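Local coordinates for zinc transport protein ZntB (Vibrio parahaemolyticus RIMD 2210633, PDB 3CK6) that probably mediates zinc uptake as a proton-coupled symporter of the CorA metal ion transporter family, here as the cytoplasmic domain that assembles into a funnel-shaped homopentamer, at residues E[4-9]-E[41-46]; E[32-37]-E[104-109]; E[78-83]-E[97-102]. The protein carries 1 engineered substitution. All coordinates share one frame; numbering follows the deposited sequence.

All three contacts reach the mixed sheet of the cytoplasmic domain. Contact 1 packs helix 43-49 on it, and contacts 2 and 3 are strand pairs within it. Centres of contacts 1 and 2 are about 12 Å apart. They meet where strand 7-12 runs beside strand 32-37, and Phe6 O and Ile8 N probably bond to Glu37 N and His35 O. Contact 3 sits about 11 Å from contact 2, centre to centre, and its strand 96-103 pairs with strand 106-111. Centres of contacts 1 and 3 are about 17 Å apart, without touching. Along the chain, contacts 1 and 2 interlock and contact 3 is nested within contact 2. Contact 2 thus joins sequence-distant strands, and contact 3 is a local hairpin.

Contact 1 of 3, residues E[4-9]-E[41-46]; sequences MGFMIE and PDIRGW. Engineered in segment 41-46: Gly45 (natural residue Ser).
The start of strand 7-12 meets the beginning of a helix here. Residues 4-9 run from a loop into the strand, and residues 41-46 lead into helix 43-49, where Trp46 N bonds back to Asp42 O. The backbones come closest at Phe6 and Ile43, with CA atoms 6.0 Å apart. The result is a small hydrophobic core between helix and sheet in the CorA-type cytoplasmic domain.

Phe6 carries most of it. Its CG sits in the crowded position between backbone N and carbonyl carbon (chi1 77°), and the ring reaches across to the helix. One ring face lies over Ile43 CA, and Met7 CB covers the opposite face. CD2 of Phe6 touches Ile43 CG1, while CD1 rests against the CB of Asp42.

The tip of Phe6 presses on the indole of Trp46. CZ stands over the indole face, 3.3 Å from Trp46 CG, and the two ring planes are inclined at 46°. Trp46 has its CG anti to the backbone N. Its NE1 is held by Glu26 O, which would fix the indole's rotation. The Met7 side chain, a selenomethionine, bends at its last torsion (chi3 -67°). This brings Met7 CE 3.6 Å from Trp46 CZ2, obliquely beside Phe6 CZ.

One water links the two segments on the Asp42 side. It accepts from Phe6 N at 3.0 Å and donates to Asp42 OD2 at 3.1 Å.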
loop_
_atom_site.group_PDB
_atom_site.type_symbol
_atom_site.label_atom_id
_atom_site.label_comp_id
_atom_site.label_asym_id
_atom_site.label_seq_id
_atom_site.Cartn_x
_atom_site.Cartn_y
_atom_site.Cartn_z
HETATM N N MSE E 4 -8.488 -19.644 -44.487
HETATM C CA MSE E 4 -9.390 -18.539 -44.857
HETATM C C MSE E 4 -10.440 -18.146 -43.801
HETATM O O MSE E 4 -10.956 -17.020 -43.838
HETATM C CB MSE E 4 -10.082 -18.819 -46.199
HETATM C CG MSE E 4 -9.202 -18.615 -47.443
HETATM SE SE MSE E 4 -8.334 -16.862 -47.579
HETATM C CE MSE E 4 -6.576 -17.319 -46.861
ATOM N N GLY E 5 -10.748 -19.059 -42.877
ATOM C CA GLY E 5 -11.858 -18.860 -41.940
ATOM C C GLY E 5 -11.465 -18.318 -40.577
ATOM O O GLY E 5 -10.285 -18.307 -40.225
ATOM N N PHE E 6 -12.451 -17.861 -39.804
ATOM C CA PHE E 6 -12.169 -17.362 -38.447
ATOM C C PHE E 6 -11.821 -18.473 -37.453
ATOM O O PHE E 6 -11.053 -18.255 -36.520
ATOM C CB PHE E 6 -13.294 -16.460 -37.892
ATOM C CG PHE E 6 -14.506 -17.211 -37.406
ATOM C CD1 PHE E 6 -15.589 -17.434 -38.254
ATOM C CD2 PHE E 6 -14.565 -17.685 -36.093
ATOM C CE1 PHE E 6 -16.718 -18.136 -37.813
ATOM C CE2 PHE E 6 -15.678 -18.390 -35.638
ATOM C CZ PHE E 6 -16.762 -18.616 -36.508
HETATM N N MSE E 7 -12.384 -19.661 -37.648
HETATM C CA MSE E 7 -12.191 -20.725 -36.659
HETATM C C MSE E 7 -10.946 -21.533 -36.971
HETATM O O MSE E 7 -10.856 -22.175 -38.016
HETATM C CB MSE E 7 -13.424 -21.627 -36.505
HETATM C CG MSE E 7 -13.480 -22.290 -35.087
HETATM SE SE MSE E 7 -14.915 -23.499 -34.943
HETATM C CE MSE E 7 -16.405 -22.249 -35.061
ATOM N N ILE E 8 -9.984 -21.480 -36.056
ATOM C CA ILE E 8 -8.718 -22.208 -36.201
ATOM C C ILE E 8 -8.900 -23.704 -35.905
ATOM O O ILE E 8 -8.532 -24.565 -36.714
ATOM C CB ILE E 8 -7.637 -21.616 -35.261
ATOM C CG1 ILE E 8 -7.543 -20.098 -35.474
ATOM C CG2 ILE E 8 -6.297 -22.314 -35.455
ATOM C CD1 ILE E 8 -6.796 -19.361 -34.390
ATOM N N GLU E 9 -9.448 -23.999 -34.738
ATOM C CA GLU E 9 -9.651 -25.380 -34.325
ATOM C C GLU E 9 -10.873 -25.510 -33.442
ATOM O O GLU E 9 -11.285 -24.545 -32.768
ATOM C CB GLU E 9 -8.408 -25.897 -33.598
ATOM C CG GLU E 9 -8.056 -27.312 -33.947
ATOM C CD GLU E 9 -6.576 -27.592 -33.820
ATOM O OE1 GLU E 9 -6.146 -28.066 -32.754
ATOM O OE2 GLU E 9 -5.839 -27.337 -34.787
ATOM N N PRO E 41 -13.153 -10.843 -40.046
ATOM C CA PRO E 41 -14.452 -10.181 -40.254
ATOM C C PRO E 41 -15.668 -10.963 -39.752
ATOM O O PRO E 41 -16.666 -10.351 -39.365
ATOM C CB PRO E 41 -14.551 -10.036 -41.788
ATOM C CG PRO E 41 -13.377 -10.797 -42.359
ATOM C CD PRO E 41 -12.338 -10.806 -41.273
ATOM N N ASP E 42 -15.580 -12.292 -39.775
ATOM C CA ASP E 42 -16.721 -13.177 -39.491
ATOM C C ASP E 42 -16.974 -13.513 -38.009
ATOM O O ASP E 42 -18.038 -14.055 -37.677
ATOM C CB ASP E 42 -16.567 -14.499 -40.262
ATOM C CG ASP E 42 -16.733 -14.354 -41.789
ATOM O OD1 ASP E 42 -17.086 -13.268 -42.305
ATOM O OD2 ASP E 42 -16.493 -15.368 -42.479
ATOM N N ILE E 43 -16.008 -13.234 -37.128
ATOM C CA ILE E 43 -16.120 -13.705 -35.731
ATOM C C ILE E 43 -17.221 -13.000 -34.930
ATOM O O ILE E 43 -17.974 -13.654 -34.207
ATOM C CB ILE E 43 -14.764 -13.715 -34.960
ATOM C CG1 ILE E 43 -14.936 -14.448 -33.601
ATOM C CG2 ILE E 43 -14.188 -12.305 -34.840
ATOM C CD1 ILE E 43 -13.640 -14.542 -32.759
ATOM N N ARG E 44 -17.334 -11.682 -35.075
ATOM C CA ARG E 44 -18.395 -10.956 -34.387
ATOM C C ARG E 44 -19.789 -11.512 -34.710
ATOM O O ARG E 44 -20.631 -11.645 -33.816
ATOM C CB ARG E 44 -18.360 -9.455 -34.717
ATOM C CG ARG E 44 -19.555 -8.698 -34.143
ATOM C CD ARG E 44 -19.474 -7.212 -34.448
ATOM N NE ARG E 44 -18.397 -6.555 -33.716
ATOM C CZ ARG E 44 -18.501 -6.079 -32.475
ATOM N NH1 ARG E 44 -17.451 -5.474 -31.919
ATOM N NH2 ARG E 44 -19.649 -6.208 -31.791
ATOM N N GLY E 45 -20.038 -11.803 -35.988
ATOM C CA GLY E 45 -21.347 -12.304 -36.419
ATOM C C GLY E 45 -21.667 -13.635 -35.768
ATOM O O GLY E 45 -22.784 -13.857 -35.264
ATOM N N TRP E 46 -20.676 -14.522 -35.776
ATOM C CA TRP E 46 -20.801 -15.825 -35.144
ATOM C C TRP E 46 -21.127 -15.710 -33.655
ATOM O O TRP E 46 -22.056 -16.360 -33.170
ATOM C CB TRP E 46 -19.514 -16.610 -35.355
ATOM C CG TRP E 46 -19.527 -17.989 -34.833
ATOM C CD1 TRP E 46 -20.232 -19.056 -35.321
ATOM C CD2 TRP E 46 -18.768 -18.479 -33.725
ATOM N NE1 TRP E 46 -19.966 -20.181 -34.566
ATOM C CE2 TRP E 46 -19.074 -19.853 -33.580
ATOM C CE3 TRP E 46 -17.866 -17.886 -32.830
ATOM C CZ2 TRP E 46 -18.489 -20.645 -32.598
ATOM C CZ3 TRP E 46 -17.291 -18.674 -31.842
ATOM C CH2 TRP E 46 -17.625 -20.044 -31.728
HETATM O O HOH W 1 -14.775 -17.844 -41.720
#

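Contact 2 of 3, residues E[32-37]-E[104-109]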
loop_
_atom_site.group_PDB
_atom_site.type_symbol
_atom_site.label_atom_id
_atom_site.label_comp_id
_atom_site.label_asym_id
_atom_site.label_seq_id
_atom_site.Cartn_x
_atom_site.Cartn_y
_atom_site.Cartn_z
ATOM N N HIS E 32 -17.320 -27.954 -25.535
ATOM C CA HIS E 32 -16.499 -27.760 -26.723
ATOM C C HIS E 32 -15.556 -26.587 -26.522
ATOM O O HIS E 32 -15.868 -25.627 -25.792
ATOM C CB HIS E 32 -17.368 -27.496 -27.960
ATOM C CG HIS E 32 -18.107 -28.700 -28.479
ATOM N ND1 HIS E 32 -18.768 -29.594 -27.661
ATOM C CD2 HIS E 32 -18.316 -29.131 -29.745
ATOM C CE1 HIS E 32 -19.337 -30.529 -28.401
ATOM N NE2 HIS E 32 -19.066 -30.278 -29.670
ATOM N N TRP E 33 -14.403 -26.674 -27.194
ATOM C CA TRP E 33 -13.437 -25.588 -27.266
ATOM C C TRP E 33 -13.352 -25.092 -28.711
ATOM O O TRP E 33 -13.212 -25.889 -29.638
ATOM C CB TRP E 33 -12.063 -26.047 -26.784
ATOM C CG TRP E 33 -10.971 -25.023 -26.945
ATOM C CD1 TRP E 33 -11.059 -23.663 -26.722
ATOM C CD2 TRP E 33 -9.615 -25.277 -27.337
ATOM N NE1 TRP E 33 -9.832 -23.072 -26.955
ATOM C CE2 TRP E 33 -8.933 -24.038 -27.320
ATOM C CE3 TRP E 33 -8.898 -26.445 -27.671
ATOM C CZ2 TRP E 33 -7.570 -23.917 -27.667
ATOM C CZ3 TRP E 33 -7.525 -26.323 -28.007
ATOM C CH2 TRP E 33 -6.885 -25.069 -27.993
ATOM N N TYR E 34 -13.485 -23.783 -28.878
ATOM C CA TYR E 34 -13.396 -23.116 -30.164
ATOM C C TYR E 34 -12.217 -22.144 -30.075
ATOM O O TYR E 34 -12.238 -21.208 -29.274
ATOM C CB TYR E 34 -14.689 -22.350 -30.458
ATOM C CG TYR E 34 -15.930 -23.219 -30.360
ATOM C CD1 TYR E 34 -16.438 -23.871 -31.493
ATOM C CD2 TYR E 34 -16.563 -23.435 -29.136
ATOM C CE1 TYR E 34 -17.556 -24.703 -31.410
ATOM C CE2 TYR E 34 -17.676 -24.273 -29.048
ATOM C CZ TYR E 34 -18.172 -24.887 -30.193
ATOM O OH TYR E 34 -19.271 -25.732 -30.088
ATOM N N HIS E 35 -11.182 -22.371 -30.876
ATOM C CA HIS E 35 -10.047 -21.456 -30.925
ATOM C C HIS E 35 -10.182 -20.632 -32.203
ATOM O O HIS E 35 -10.307 -21.215 -33.288
ATOM C CB HIS E 35 -8.738 -22.249 -30.943
ATOM C CG HIS E 35 -7.524 -21.407 -30.745
ATOM N ND1 HIS E 35 -7.394 -20.536 -29.688
ATOM C CD2 HIS E 35 -6.367 -21.332 -31.447
ATOM C CE1 HIS E 35 -6.215 -19.939 -29.761
ATOM N NE2 HIS E 35 -5.573 -20.407 -30.817
ATOM N N CYS E 36 -10.185 -19.301 -32.075
ATOM C CA CYS E 36 -10.565 -18.399 -33.184
ATOM C C CYS E 36 -9.596 -17.240 -33.456
ATOM O O CYS E 36 -8.865 -16.810 -32.566
ATOM C CB CYS E 36 -11.945 -17.789 -32.944
ATOM S SG CYS E 36 -13.205 -19.011 -32.511
ATOM N N GLU E 37 -9.631 -16.755 -34.701
ATOM C CA GLU E 37 -8.937 -15.537 -35.116
ATOM C C GLU E 37 -9.752 -14.308 -34.698
ATOM O O GLU E 37 -10.856 -14.091 -35.177
ATOM C CB GLU E 37 -8.702 -15.531 -36.634
ATOM C CG GLU E 37 -7.831 -16.685 -37.166
ATOM C CD GLU E 37 -6.328 -16.472 -36.982
ATOM O OE1 GLU E 37 -5.931 -15.690 -36.086
ATOM O OE2 GLU E 37 -5.541 -17.093 -37.739
ATOM N N GLN E 104 -22.089 -20.392 -22.019
ATOM C CA GLN E 104 -22.985 -21.567 -22.086
ATOM C C GLN E 104 -22.216 -22.891 -22.048
ATOM O O GLN E 104 -22.559 -23.826 -22.771
ATOM C CB GLN E 104 -23.878 -21.528 -23.332
ATOM C CG GLN E 104 -24.835 -20.347 -23.424
ATOM C CD GLN E 104 -25.476 -20.186 -24.816
ATOM O OE1 GLN E 104 -26.365 -19.364 -24.991
ATOM N NE2 GLN E 104 -25.024 -20.971 -25.799
ATOM N N GLY E 105 -21.167 -22.964 -21.223
ATOM C CA GLY E 105 -20.455 -24.223 -20.992
ATOM C C GLY E 105 -19.392 -24.545 -22.047
ATOM O O GLY E 105 -18.801 -25.622 -22.021
ATOM N N ALA E 106 -19.189 -23.633 -22.988
ATOM C CA ALA E 106 -18.132 -23.761 -23.999
ATOM C C ALA E 106 -17.005 -22.789 -23.712
ATOM O O ALA E 106 -17.232 -21.703 -23.172
ATOM C CB ALA E 106 -18.686 -23.483 -25.384
ATOM N N LEU E 107 -15.804 -23.163 -24.129
ATOM C CA LEU E 107 -14.642 -22.302 -24.024
ATOM C C LEU E 107 -14.324 -21.776 -25.403
ATOM O O LEU E 107 -14.051 -22.560 -26.298
ATOM C CB LEU E 107 -13.455 -23.116 -23.519
ATOM C CG LEU E 107 -12.594 -22.689 -22.327
ATOM C CD1 LEU E 107 -11.109 -22.584 -22.750
ATOM C CD2 LEU E 107 -13.103 -21.449 -21.574
ATOM N N ILE E 108 -14.381 -20.462 -25.566
ATOM C CA ILE E 108 -14.035 -19.791 -26.819
ATOM C C ILE E 108 -12.800 -18.936 -26.542
ATOM O O ILE E 108 -12.847 -18.019 -25.721
ATOM C CB ILE E 108 -15.165 -18.859 -27.328
ATOM C CG1 ILE E 108 -16.493 -19.607 -27.520
ATOM C CG2 ILE E 108 -14.763 -18.165 -28.618
ATOM C CD1 ILE E 108 -17.667 -18.624 -27.770
ATOM N N SER E 109 -11.700 -19.258 -27.214
ATOM C CA SER E 109 -10.494 -18.459 -27.099
ATOM C C SER E 109 -10.202 -17.768 -28.418
ATOM O O SER E 109 -10.471 -18.321 -29.495
ATOM C CB SER E 109 -9.302 -19.306 -26.631
ATOM O OG SER E 109 -9.015 -20.333 -27.550
#
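Ser109 OG is the best-held polar atom, gripped by two ring nitrogens of strand 32-37. Trp33 NE1 donates to Ser109 OG over 2.9 Å, with the hydroxyl near the indole plane. His35 ND1 and Ser109 OG lie 2.7 Å apart in a nearly straight bond (167°), in which either atom could be the donor. Ser109 puts OG in the crowded position between its own N and carbonyl carbon (chi1 61°). Trp33 and His35 both hold CG anti to the backbone N, and the CB of His35 covers one face of the indole. The three side chains share one face of the sheet with Leu107.

The backbones run as two parallel strands, with axes 4.8 Å apart. This is the one parallel pairing in a mixed sheet whose other neighbours are antiparallel. Trp33 pairs with Leu107, Tyr34 with Ile108 and His35 with Ser109. Leu107 N donates to His32 O and Tyr34 N to Leu107 O. Ser109 N then bonds to Tyr34 O, and Cys36 N to Ser109 O at 2.8 Å. All four donors approach nearly along the C=O axis.

On the other face, the Tyr34 ring meets Ala106 CB at its edge, CE2 to CB 3.9 Å. Tyr34 CD2 lies 4.2 Å from Ile108 CG1, and the phenol hydroxyl bonds to Gln29 N. Helices 116-126 and 134-161 pack on the Trp33 side, through Ile118 and Leu137 among others.

The Ser109 hydroxyl is buried, yet satisfied by two rings. Trp33 NE1 can only donate, so Ser109 OG accepts in that bond. It shares the second, short bond with His35 ND1. The pair of bonds ties three side chains together across the two strands.

Contact 3 of 3, residues E[78-83]-E[97-102]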
loop_
_atom_site.group_PDB
_atom_site.type_symbol
_atom_site.label_atom_id
_atom_site.label_comp_id
_atom_site.label_asym_id
_atom_site.label_seq_id
_atom_site.Cartn_x
_atom_site.Cartn_y
_atom_site.Cartn_z
HETATM N N MSE E 78 -15.460 -13.870 -18.778
HETATM C CA MSE E 78 -14.374 -13.566 -19.720
HETATM C C MSE E 78 -13.080 -13.533 -18.957
HETATM O O MSE E 78 -13.016 -12.927 -17.891
HETATM C CB MSE E 78 -14.573 -12.207 -20.390
HETATM C CG MSE E 78 -13.490 -11.847 -21.450
HETATM SE SE MSE E 78 -13.926 -10.102 -22.279
HETATM C CE MSE E 78 -15.582 -10.540 -23.017
ATOM N N LEU E 79 -12.053 -14.154 -19.528
ATOM C CA LEU E 79 -10.696 -14.093 -19.005
ATOM C C LEU E 79 -9.729 -13.641 -20.097
ATOM O O LEU E 79 -9.628 -14.245 -21.171
ATOM C CB LEU E 79 -10.245 -15.460 -18.479
ATOM C CG LEU E 79 -8.865 -15.533 -17.836
ATOM C CD1 LEU E 79 -8.793 -14.706 -16.537
ATOM C CD2 LEU E 79 -8.521 -16.994 -17.575
ATOM N N ILE E 80 -9.008 -12.576 -19.795
ATOM C CA ILE E 80 -8.028 -12.038 -20.715
ATOM C C ILE E 80 -6.647 -12.210 -20.142
ATOM O O ILE E 80 -6.430 -11.874 -18.980
ATOM C CB ILE E 80 -8.341 -10.537 -21.031
ATOM C CG1 ILE E 80 -9.721 -10.451 -21.703
ATOM C CG2 ILE E 80 -7.206 -9.907 -21.884
ATOM C CD1 ILE E 80 -10.319 -9.034 -21.827
ATOM N N LEU E 81 -5.713 -12.694 -20.976
ATOM C CA LEU E 81 -4.346 -12.984 -20.583
ATOM C C LEU E 81 -3.354 -12.535 -21.644
ATOM O O LEU E 81 -3.722 -12.286 -22.786
ATOM C CB LEU E 81 -4.149 -14.492 -20.347
ATOM C CG LEU E 81 -5.072 -15.132 -19.299
ATOM C CD1 LEU E 81 -4.912 -16.633 -19.381
ATOM C CD2 LEU E 81 -4.792 -14.620 -17.858
ATOM N N ARG E 82 -2.103 -12.417 -21.240
ATOM C CA ARG E 82 -1.028 -12.081 -22.150
ATOM C C ARG E 82 0.052 -13.168 -22.122
ATOM O O ARG E 82 0.263 -13.839 -21.093
ATOM C CB ARG E 82 -0.451 -10.705 -21.803
ATOM C CG ARG E 82 -1.382 -9.541 -22.098
ATOM C CD ARG E 82 -0.910 -8.722 -23.324
ATOM N NE ARG E 82 -1.821 -7.593 -23.591
ATOM C CZ ARG E 82 -1.618 -6.630 -24.490
ATOM N NH1 ARG E 82 -0.540 -6.631 -25.258
ATOM N NH2 ARG E 82 -2.503 -5.648 -24.611
ATOM N N GLY E 83 0.728 -13.335 -23.264
ATOM C CA GLY E 83 1.843 -14.264 -23.406
ATOM C C GLY E 83 2.973 -13.660 -24.211
ATOM O O GLY E 83 2.787 -12.643 -24.891
ATOM N N SER E 97 -2.227 -10.750 -26.641
ATOM C CA SER E 97 -3.431 -10.901 -25.830
ATOM C C SER E 97 -4.261 -12.109 -26.294
ATOM O O SER E 97 -4.593 -12.230 -27.484
ATOM C CB SER E 97 -4.270 -9.631 -25.888
ATOM O OG SER E 97 -5.408 -9.803 -25.068
ATOM N N ILE E 98 -4.571 -12.990 -25.342
ATOM C CA ILE E 98 -5.438 -14.144 -25.565
ATOM C C ILE E 98 -6.734 -13.858 -24.783
ATOM O O ILE E 98 -6.707 -13.638 -23.566
ATOM C CB ILE E 98 -4.797 -15.455 -25.055
ATOM C CG1 ILE E 98 -3.497 -15.813 -25.794
ATOM C CG2 ILE E 98 -5.848 -16.637 -25.077
ATOM C CD1 ILE E 98 -3.628 -15.899 -27.304
ATOM N N ARG E 99 -7.852 -13.796 -25.491
ATOM C CA ARG E 99 -9.089 -13.411 -24.850
ATOM C C ARG E 99 -10.072 -14.570 -24.903
ATOM O O ARG E 99 -10.416 -15.092 -25.962
ATOM C CB ARG E 99 -9.638 -12.145 -25.444
ATOM C CG ARG E 99 -8.519 -11.088 -25.581
ATOM C CD ARG E 99 -9.083 -9.836 -25.966
ATOM N NE ARG E 99 -8.039 -8.896 -26.345
ATOM C CZ ARG E 99 -8.260 -7.835 -27.102
ATOM N NH1 ARG E 99 -9.475 -7.619 -27.600
ATOM N NH2 ARG E 99 -7.247 -7.025 -27.410
ATOM N N ILE E 100 -10.496 -14.962 -23.723
ATOM C CA ILE E 100 -11.201 -16.201 -23.559
ATOM C C ILE E 100 -12.575 -15.936 -22.953
ATOM O O ILE E 100 -12.693 -15.243 -21.935
ATOM C CB ILE E 100 -10.415 -17.157 -22.602
ATOM C CG1 ILE E 100 -9.031 -17.492 -23.162
ATOM C CG2 ILE E 100 -11.272 -18.414 -22.238
ATOM C CD1 ILE E 100 -8.234 -18.341 -22.211
ATOM N N LEU E 101 -13.592 -16.528 -23.570
ATOM C CA LEU E 101 -14.955 -16.492 -23.072
ATOM C C LEU E 101 -15.325 -17.882 -22.613
ATOM O O LEU E 101 -15.128 -18.843 -23.350
ATOM C CB LEU E 101 -15.889 -16.076 -24.228
ATOM C CG LEU E 101 -17.236 -15.385 -24.026
ATOM C CD1 LEU E 101 -17.083 -14.045 -23.321
ATOM C CD2 LEU E 101 -17.923 -15.175 -25.389
ATOM N N TYR E 102 -15.851 -18.015 -21.394
ATOM C CA TYR E 102 -16.554 -19.254 -21.005
ATOM C C TYR E 102 -18.040 -18.911 -21.036
ATOM O O TYR E 102 -18.497 -18.058 -20.293
ATOM C CB TYR E 102 -16.107 -19.745 -19.627
ATOM C CG TYR E 102 -16.781 -21.027 -19.107
ATOM C CD1 TYR E 102 -16.723 -22.223 -19.833
ATOM C CD2 TYR E 102 -17.410 -21.048 -17.874
ATOM C CE1 TYR E 102 -17.329 -23.399 -19.364
ATOM C CE2 TYR E 102 -18.012 -22.249 -17.365
ATOM C CZ TYR E 102 -17.954 -23.410 -18.128
ATOM O OH TYR E 102 -18.522 -24.582 -17.684
#
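Met78 starts residues 78-83, on strand 77-83, which pairs antiparallel with strand 96-103, axes 4.6 Å apart. The two strands follow each other in the chain and form a beta hairpin with a long connection. Met78 makes a non-hydrogen-bonded pair with Leu101. Its selenomethionine chain is extended until it bends at chi3 (-61°), and Met78 CE meets Leu101 CD1 at 3.8 Å.

Leu79 makes a hydrogen-bonded pair with Ile100. Leu79 N donates to Ile100 O at 2.7 Å, in the carbonyl plane. The return bond, Ile100 N to Leu79 O, comes from above the carbonyl plane.

Ile80 faces Arg99 and lies beside it, both pointing the same way. Ile80 CG2 touches Arg99 CG at 4.1 Å and also Ser97 OG at 3.7 Å. Arg99 extends from CG to NE, and its NE donates to Ser97 OG at 3.1 Å, with the hydroxyl in the guanidinium plane. Arg99 NH1 is bonded to Leu60 O and Ala62 O.

Leu81 repeats the two-bond pairing, now with Ile98. Arg82 follows, opposite Ser97. Its chain bends at chi2 (-108°), which lays one guanidinium face over Ser97 CB, with Arg82 NE 3.9 Å from that CB. Met95 O holds Arg82 NH1, and Phe186 makes a cation-pi contact. Arg82 NH2 and Arg99 NH2, like charges, lie 5.7 Å apart.

Helix 134-161 covers the face carrying Leu79, Leu81 and Ile100. Helix 54-60 packs on Met78 and Leu101 on the other face. Strand 68-71 flanks residues 78-83, and strand 106-111 flanks residues 97-102.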